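Local coordinates for protein RNA-dependent RNA Polymerase (PDB 6TZ0) that copies RNA from an RNA template, making plus strands from the double-stranded viral genome and probably the complementary minus strands after core assembly, at residues His99-Phe107 and Ala238-Leu247; Arg336-Phe344 and Phe735-Glu745. All coordinates share one frame; numbering follows the deposited sequence.

Interaction 1 of 2, residues His99-Phe107 and Ala238-Leu247; sequences HKYDYLVTF and AKDSYIDEKL
With CG anti to its carbonyl carbon (chi1 -60°), Tyr101 swings its ring past Ser241 to Asp240, whose CG, anti to the backbone N (chi1 -169°), carries the carboxylate back toward the tyrosine. Tyr101 OH donates to Asp240 OD2 at 2.8 Å, on the syn side but somewhat out of the carboxylate plane, with ring and carboxylate planes 74° apart. Asp244 OD2 lies at the edge of the Tyr101 ring and also accepts a bond from Ser241 OG (3.0 Å), which arrives from above the carboxylate plane. The other oxygen, Asp244 OD1, meets the edge of the Tyr103 ring. Over one face of that ring sits Ile243 CG2, a CH-pi contact 3.5 Å from the centroid and almost on the ring normal. Thr106 meets the residues just before the helix: its OG1 donates to Ala238 O (3.1 Å), and its N makes a weak bond to Asp240 O. Within the N-terminal family region, the Leu247 side chain is about 4 Å from that of Arg485, which binds UTP in another structure of this protein; none is bound here. The contact lays the loop between helices 73-76 and 121-134 over the start of helix 242-248, and Tyr242 turns to helix 224-237.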
# COMPACT_ATOMS: atom_id res chain seq x y z
N HIS A 99 -5.26 -16.95 -22.27
CA HIS A 99 -4.88 -16.14 -23.41
C HIS A 99 -3.38 -15.89 -23.33
O HIS A 99 -2.84 -15.61 -22.26
CB HIS A 99 -5.67 -14.82 -23.46
CG HIS A 99 -5.45 -13.91 -22.30
ND1 HIS A 99 -6.10 -14.06 -21.10
CD2 HIS A 99 -4.67 -12.81 -22.17
CE1 HIS A 99 -5.72 -13.10 -20.27
NE2 HIS A 99 -4.85 -12.33 -20.90
N LYS A 100 -2.72 -16.03 -24.48
CA LYS A 100 -1.27 -16.18 -24.51
C LYS A 100 -0.55 -14.89 -24.16
O LYS A 100 0.45 -14.90 -23.44
CB LYS A 100 -0.83 -16.70 -25.88
CG LYS A 100 0.65 -16.95 -26.00
CD LYS A 100 1.00 -17.56 -27.34
CE LYS A 100 0.53 -19.00 -27.41
NZ LYS A 100 1.24 -19.86 -26.43
N TYR A 101 -1.05 -13.76 -24.64
CA TYR A 101 -0.33 -12.50 -24.54
C TYR A 101 -1.01 -11.58 -23.55
O TYR A 101 -2.23 -11.40 -23.60
CB TYR A 101 -0.22 -11.83 -25.91
CG TYR A 101 0.50 -12.69 -26.91
CD1 TYR A 101 1.87 -12.83 -26.87
CD2 TYR A 101 -0.21 -13.38 -27.89
CE1 TYR A 101 2.53 -13.63 -27.77
CE2 TYR A 101 0.44 -14.18 -28.79
CZ TYR A 101 1.81 -14.30 -28.73
OH TYR A 101 2.48 -15.09 -29.64
N ASP A 102 -0.22 -10.99 -22.66
CA ASP A 102 -0.70 -9.96 -21.76
C ASP A 102 -0.10 -8.60 -22.08
O ASP A 102 -0.42 -7.62 -21.40
CB ASP A 102 -0.37 -10.32 -20.30
CG ASP A 102 -1.15 -11.50 -19.81
OD1 ASP A 102 -2.27 -11.73 -20.31
OD2 ASP A 102 -0.67 -12.20 -18.90
N TYR A 103 0.76 -8.52 -23.08
CA TYR A 103 1.49 -7.30 -23.38
C TYR A 103 1.44 -7.05 -24.88
O TYR A 103 0.74 -7.76 -25.62
CB TYR A 103 2.92 -7.40 -22.83
CG TYR A 103 2.99 -7.37 -21.32
CD1 TYR A 103 3.04 -6.17 -20.63
CD2 TYR A 103 2.95 -8.54 -20.58
CE1 TYR A 103 3.08 -6.13 -19.26
CE2 TYR A 103 2.98 -8.51 -19.20
CZ TYR A 103 3.04 -7.30 -18.55
OH TYR A 103 3.08 -7.26 -17.18
N LEU A 104 2.17 -6.04 -25.33
CA LEU A 104 2.09 -5.58 -26.71
C LEU A 104 2.83 -6.54 -27.63
O LEU A 104 4.06 -6.68 -27.55
CB LEU A 104 2.66 -4.16 -26.81
CG LEU A 104 2.50 -3.24 -28.02
CD1 LEU A 104 3.63 -3.41 -28.99
CD2 LEU A 104 1.20 -3.52 -28.73
N VAL A 105 2.08 -7.22 -28.49
CA VAL A 105 2.65 -8.08 -29.53
C VAL A 105 3.26 -7.20 -30.61
O VAL A 105 2.83 -6.07 -30.82
CB VAL A 105 1.54 -9.01 -30.07
CG1 VAL A 105 2.05 -10.03 -31.08
CG2 VAL A 105 0.87 -9.73 -28.94
N THR A 106 4.31 -7.69 -31.26
CA THR A 106 4.97 -6.94 -32.32
C THR A 106 4.21 -7.10 -33.64
O THR A 106 3.98 -8.23 -34.09
CB THR A 106 6.41 -7.41 -32.47
OG1 THR A 106 7.09 -7.24 -31.22
CG2 THR A 106 7.13 -6.60 -33.52
N PHE A 107 3.82 -5.98 -34.24
CA PHE A 107 3.17 -5.97 -35.55
C PHE A 107 3.46 -4.62 -36.21
O PHE A 107 4.11 -3.75 -35.63
CB PHE A 107 1.67 -6.26 -35.44
CG PHE A 107 0.93 -5.35 -34.49
CD1 PHE A 107 0.37 -4.17 -34.92
CD2 PHE A 107 0.77 -5.71 -33.16
CE1 PHE A 107 -0.30 -3.35 -34.05
CE2 PHE A 107 0.10 -4.88 -32.29
CZ PHE A 107 -0.44 -3.70 -32.73
N ALA A 238 12.01 -9.72 -28.58
CA ALA A 238 10.99 -8.94 -29.26
C ALA A 238 10.51 -9.56 -30.56
O ALA A 238 9.65 -8.97 -31.22
CB ALA A 238 11.51 -7.55 -29.55
N LYS A 239 11.08 -10.71 -30.96
CA LYS A 239 10.67 -11.39 -32.19
C LYS A 239 9.18 -11.75 -32.20
O LYS A 239 8.54 -11.68 -33.25
CB LYS A 239 11.54 -12.63 -32.37
CG LYS A 239 11.36 -13.36 -33.67
CD LYS A 239 12.27 -14.56 -33.73
CE LYS A 239 13.71 -14.12 -33.93
NZ LYS A 239 14.62 -15.28 -34.13
N ASP A 240 8.62 -12.14 -31.06
CA ASP A 240 7.18 -12.39 -30.97
C ASP A 240 6.48 -11.43 -30.03
O ASP A 240 5.57 -10.71 -30.45
CB ASP A 240 6.95 -13.84 -30.52
CG ASP A 240 5.49 -14.28 -30.65
OD1 ASP A 240 4.64 -13.53 -31.16
OD2 ASP A 240 5.20 -15.41 -30.22
N SER A 241 6.88 -11.39 -28.77
CA SER A 241 6.29 -10.49 -27.79
C SER A 241 7.37 -10.20 -26.77
O SER A 241 7.86 -11.11 -26.11
CB SER A 241 5.06 -11.10 -27.13
OG SER A 241 4.52 -10.22 -26.17
N TYR A 242 7.74 -8.92 -26.65
CA TYR A 242 8.98 -8.56 -25.98
C TYR A 242 8.87 -8.73 -24.47
O TYR A 242 9.73 -9.36 -23.84
CB TYR A 242 9.34 -7.14 -26.38
CG TYR A 242 10.59 -6.56 -25.77
CD1 TYR A 242 11.82 -7.17 -25.95
CD2 TYR A 242 10.55 -5.35 -25.11
CE1 TYR A 242 12.96 -6.63 -25.42
CE2 TYR A 242 11.69 -4.79 -24.59
CZ TYR A 242 12.90 -5.44 -24.75
OH TYR A 242 14.04 -4.89 -24.23
N ILE A 243 7.79 -8.22 -23.87
CA ILE A 243 7.65 -8.24 -22.42
C ILE A 243 7.37 -9.66 -21.92
O ILE A 243 7.88 -10.08 -20.88
CB ILE A 243 6.56 -7.25 -21.99
CG1 ILE A 243 6.85 -5.86 -22.55
CG2 ILE A 243 6.47 -7.17 -20.50
CD1 ILE A 243 8.14 -5.26 -22.08
N ASP A 244 6.57 -10.43 -22.68
CA ASP A 244 6.25 -11.80 -22.29
C ASP A 244 7.49 -12.69 -22.32
O ASP A 244 7.70 -13.49 -21.40
CB ASP A 244 5.18 -12.37 -23.21
CG ASP A 244 3.83 -11.75 -22.98
OD1 ASP A 244 3.54 -11.37 -21.83
OD2 ASP A 244 3.06 -11.63 -23.95
N GLU A 245 8.32 -12.54 -23.34
CA GLU A 245 9.53 -13.35 -23.42
C GLU A 245 10.57 -12.90 -22.40
O GLU A 245 11.33 -13.72 -21.90
CB GLU A 245 10.10 -13.33 -24.83
CG GLU A 245 9.27 -14.12 -25.81
CD GLU A 245 9.28 -15.60 -25.51
OE1 GLU A 245 10.33 -16.11 -25.05
OE2 GLU A 245 8.25 -16.26 -25.72
N LYS A 246 10.61 -11.60 -22.08
CA LYS A 246 11.48 -11.14 -21.00
C LYS A 246 11.07 -11.72 -19.66
O LYS A 246 11.92 -12.18 -18.89
CB LYS A 246 11.47 -9.62 -20.94
CG LYS A 246 12.37 -8.92 -21.92
CD LYS A 246 11.89 -7.51 -22.09
CE LYS A 246 12.02 -6.70 -20.84
NZ LYS A 246 11.48 -5.35 -21.09
N LEU A 247 9.77 -11.73 -19.37
CA LEU A 247 9.29 -12.29 -18.11
C LEU A 247 9.41 -13.81 -18.07
O LEU A 247 9.44 -14.38 -16.98
CB LEU A 247 7.84 -11.89 -17.88
CG LEU A 247 7.56 -10.43 -17.57
CD1 LEU A 247 6.07 -10.18 -17.51
CD2 LEU A 247 8.22 -10.05 -16.26

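Interaction 2 of 2, residues Arg336-Phe344 and Phe735-Glu745; sequences RAMTNDGTF and FADRISLWTRE
Asp737 and Arg336, followed by Phe344, have the most surface buried where the C-terminal end of helix 325-339 meets the loop between strand 732-733 and helix 754-766. Arg336 lays its guanidinium over one face of the Phe735 ring, with CZ 3.8 Å from the ring centroid and 9° off the normal. The two planes are nevertheless 44° apart, so this is a tilted cation-pi contact in which NH1 dips toward the middle of the ring. Bends at chi2 and chi3 fold the arginine down onto the ring, and Tyr332 OH, one helical turn earlier, holds NH1. Arg336 NH2 also lies at the edge of the Arg738 guanidinium, 4.3 Å from Arg738 NH2.

Asp737 points its carboxylate at the helix terminus. Its OD2 faces the carbonyl oxygens of Arg336 and Asn340, all acceptors, so no bond between them is implied. Asn340 OD1 turns back to its own chain, receiving weak bonds from Asp341 N and Gly342 N, while ND2 faces Asp737 O in a geometry too doubtful to be called a bond.

At the far end Phe344 CD2 is 3.3 Å from Arg744 O, and Glu745 CB lies at the ring edge in its plane. Between these ends, Gly342 O faces the hydroxyls of Ser740 and Thr743, themselves hydrogen-bonded (OG to OG1, 2.7 Å).

The chemistry is thus uneven: a cation-pi contact at one end, a phenyl ring packed on peptide backbone and Glu745 CB at the other. The paired arginines probably concentrate positive charge near the catalytic centre, the Arg738 side chain being about 9 Å from that of Asp681.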
# COMPACT_ATOMS: atom_id res chain seq x y z
N ARG A 336 22.73 -9.34 -15.55
CA ARG A 336 21.66 -8.46 -15.07
C ARG A 336 21.40 -7.35 -16.08
O ARG A 336 20.24 -6.96 -16.30
CB ARG A 336 22.01 -7.85 -13.71
CG ARG A 336 22.08 -8.83 -12.57
CD ARG A 336 20.75 -9.47 -12.39
NE ARG A 336 19.74 -8.55 -11.90
CZ ARG A 336 19.30 -8.54 -10.65
NH1 ARG A 336 19.73 -9.46 -9.80
NH2 ARG A 336 18.38 -7.67 -10.28
N ALA A 337 22.45 -6.81 -16.69
CA ALA A 337 22.26 -5.83 -17.75
C ALA A 337 21.70 -6.45 -19.02
O ALA A 337 21.05 -5.76 -19.81
CB ALA A 337 23.58 -5.12 -18.05
N MET A 338 21.94 -7.74 -19.24
CA MET A 338 21.47 -8.39 -20.46
C MET A 338 20.03 -8.85 -20.36
O MET A 338 19.37 -8.98 -21.40
CB MET A 338 22.36 -9.58 -20.81
CG MET A 338 23.71 -9.19 -21.32
SD MET A 338 24.80 -10.57 -21.65
CE MET A 338 26.29 -9.69 -22.06
N THR A 339 19.51 -9.13 -19.17
CA THR A 339 18.14 -9.60 -19.05
C THR A 339 17.16 -8.53 -18.61
O THR A 339 15.99 -8.58 -19.00
CB THR A 339 18.06 -10.79 -18.08
OG1 THR A 339 18.69 -10.43 -16.84
CG2 THR A 339 18.74 -12.01 -18.66
N ASN A 340 17.58 -7.57 -17.80
CA ASN A 340 16.70 -6.48 -17.40
C ASN A 340 16.84 -5.32 -18.36
O ASN A 340 17.91 -5.05 -18.90
CB ASN A 340 17.00 -6.02 -15.97
CG ASN A 340 15.93 -5.10 -15.39
OD1 ASN A 340 14.93 -4.81 -16.04
ND2 ASN A 340 16.14 -4.65 -14.17
N ASP A 341 15.72 -4.62 -18.57
CA ASP A 341 15.61 -3.60 -19.60
C ASP A 341 15.64 -2.18 -19.05
O ASP A 341 16.00 -1.26 -19.78
CB ASP A 341 14.29 -3.79 -20.34
CG ASP A 341 14.26 -3.11 -21.68
OD1 ASP A 341 15.31 -2.62 -22.14
OD2 ASP A 341 13.18 -3.07 -22.29
N GLY A 342 15.26 -1.98 -17.79
CA GLY A 342 15.18 -0.67 -17.22
C GLY A 342 13.81 -0.03 -17.31
O GLY A 342 13.42 0.69 -16.40
N THR A 343 13.06 -0.30 -18.38
CA THR A 343 11.75 0.30 -18.55
C THR A 343 10.75 -0.28 -17.55
O THR A 343 10.88 -1.42 -17.10
CB THR A 343 11.21 0.07 -19.96
OG1 THR A 343 11.00 -1.33 -20.16
CG2 THR A 343 12.21 0.55 -20.97
N PHE A 344 9.75 0.52 -17.21
CA PHE A 344 8.68 0.00 -16.36
C PHE A 344 7.68 -0.73 -17.24
O PHE A 344 7.26 -0.22 -18.29
CB PHE A 344 7.99 1.11 -15.57
CG PHE A 344 8.82 1.70 -14.46
CD1 PHE A 344 10.10 1.25 -14.17
CD2 PHE A 344 8.27 2.65 -13.63
CE1 PHE A 344 10.83 1.81 -13.13
CE2 PHE A 344 8.99 3.21 -12.59
CZ PHE A 344 10.26 2.78 -12.34
N PHE A 735 22.44 -4.11 -7.45
CA PHE A 735 21.61 -4.34 -8.63
C PHE A 735 21.43 -2.99 -9.33
O PHE A 735 20.51 -2.24 -9.02
CB PHE A 735 20.25 -4.96 -8.26
CG PHE A 735 20.33 -6.36 -7.69
CD1 PHE A 735 21.46 -7.15 -7.82
CD2 PHE A 735 19.23 -6.89 -7.03
CE1 PHE A 735 21.50 -8.42 -7.28
CE2 PHE A 735 19.26 -8.16 -6.50
CZ PHE A 735 20.40 -8.93 -6.62
N ALA A 736 22.33 -2.68 -10.27
CA ALA A 736 22.30 -1.39 -10.93
C ALA A 736 21.21 -1.28 -11.98
O ALA A 736 20.87 -0.17 -12.38
CB ALA A 736 23.65 -1.09 -11.59
N ASP A 737 20.66 -2.40 -12.43
CA ASP A 737 19.66 -2.36 -13.49
C ASP A 737 18.25 -2.32 -12.92
O ASP A 737 17.28 -2.59 -13.65
CB ASP A 737 19.86 -3.56 -14.42
CG ASP A 737 19.36 -3.29 -15.82
OD1 ASP A 737 18.79 -2.21 -16.07
OD2 ASP A 737 19.58 -4.15 -16.70
N ARG A 738 18.11 -2.00 -11.64
CA ARG A 738 16.82 -1.75 -11.02
C ARG A 738 16.52 -0.27 -10.90
O ARG A 738 15.44 0.09 -10.43
CB ARG A 738 16.77 -2.42 -9.65
CG ARG A 738 16.95 -3.91 -9.70
CD ARG A 738 15.77 -4.55 -10.38
NE ARG A 738 14.55 -4.32 -9.61
CZ ARG A 738 14.08 -5.16 -8.70
NH1 ARG A 738 12.97 -4.87 -8.04
NH2 ARG A 738 14.72 -6.29 -8.46
N ILE A 739 17.46 0.58 -11.29
CA ILE A 739 17.30 2.03 -11.26
C ILE A 739 17.28 2.52 -12.69
O ILE A 739 18.24 2.29 -13.45
CB ILE A 739 18.43 2.69 -10.46
CG1 ILE A 739 18.38 2.21 -9.02
CG2 ILE A 739 18.33 4.20 -10.55
CD1 ILE A 739 19.61 2.51 -8.27
N SER A 740 16.21 3.20 -13.07
CA SER A 740 16.02 3.66 -14.44
C SER A 740 16.22 5.17 -14.46
O SER A 740 15.42 5.92 -13.90
CB SER A 740 14.64 3.30 -14.96
OG SER A 740 14.51 3.69 -16.31
N LEU A 741 17.28 5.61 -15.13
CA LEU A 741 17.53 7.03 -15.32
C LEU A 741 16.65 7.65 -16.39
O LEU A 741 16.73 8.86 -16.60
CB LEU A 741 18.99 7.26 -15.67
CG LEU A 741 20.07 6.90 -14.65
CD1 LEU A 741 21.44 7.09 -15.25
CD2 LEU A 741 19.92 7.73 -13.40
N TRP A 742 15.82 6.86 -17.09
CA TRP A 742 15.21 7.33 -18.32
C TRP A 742 13.70 7.14 -18.39
O TRP A 742 13.06 7.86 -19.16
CB TRP A 742 15.86 6.63 -19.52
CG TRP A 742 17.36 6.74 -19.51
CD1 TRP A 742 18.25 5.74 -19.24
CD2 TRP A 742 18.13 7.93 -19.67
NE1 TRP A 742 19.53 6.23 -19.27
CE2 TRP A 742 19.48 7.57 -19.54
CE3 TRP A 742 17.81 9.26 -19.95
CZ2 TRP A 742 20.51 8.50 -19.66
CZ3 TRP A 742 18.82 10.17 -20.07
CH2 TRP A 742 20.16 9.79 -19.93
N THR A 743 13.11 6.22 -17.63
CA THR A 743 11.68 5.98 -17.68
C THR A 743 11.03 6.33 -16.34
O THR A 743 11.72 6.55 -15.35
CB THR A 743 11.38 4.52 -18.06
OG1 THR A 743 11.90 3.65 -17.05
CG2 THR A 743 12.03 4.16 -19.37
N ARG A 744 9.70 6.38 -16.34
CA ARG A 744 8.93 6.69 -15.13
C ARG A 744 7.76 5.74 -14.98
O ARG A 744 7.47 4.92 -15.84
CB ARG A 744 8.38 8.12 -15.14
CG ARG A 744 9.41 9.18 -14.99
CD ARG A 744 8.77 10.54 -14.97
NE ARG A 744 7.95 10.74 -13.78
CZ ARG A 744 8.43 11.19 -12.63
NH1 ARG A 744 9.71 11.48 -12.51
NH2 ARG A 744 7.62 11.34 -11.59
N GLU A 745 7.08 5.88 -13.83
CA GLU A 745 5.81 5.19 -13.62
C GLU A 745 4.67 5.96 -14.26
O GLU A 745 3.79 5.37 -14.90
CB GLU A 745 5.57 4.99 -12.13
CG GLU A 745 4.25 4.30 -11.81
CD GLU A 745 4.06 4.03 -10.33
OE1 GLU A 745 4.95 4.41 -9.54
OE2 GLU A 745 3.02 3.44 -9.97

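Interactions 1 and 2 have centres 18 Å apart and come in series along the chain: the first closes within the N-terminal family region before the second opens at the end of helix 325-339. They meet directly through Asp341, whose OD2 takes a probable hydrogen bond from Tyr242 OH (2.8 Å) and a salt bridge from Lys246 NZ (3.1 Å). Helix 206-218 also borders segments 336-344 and 735-745. Interaction 1 lies farther from the chain centre, about 28 Å against 13 Å. These bonds link the N-terminal loop 99-107, by way of helix 242-248 and segment 336-344, to loop 735-745, close to Asp681, which binds magnesium in another structure of this protein, though none is bound here.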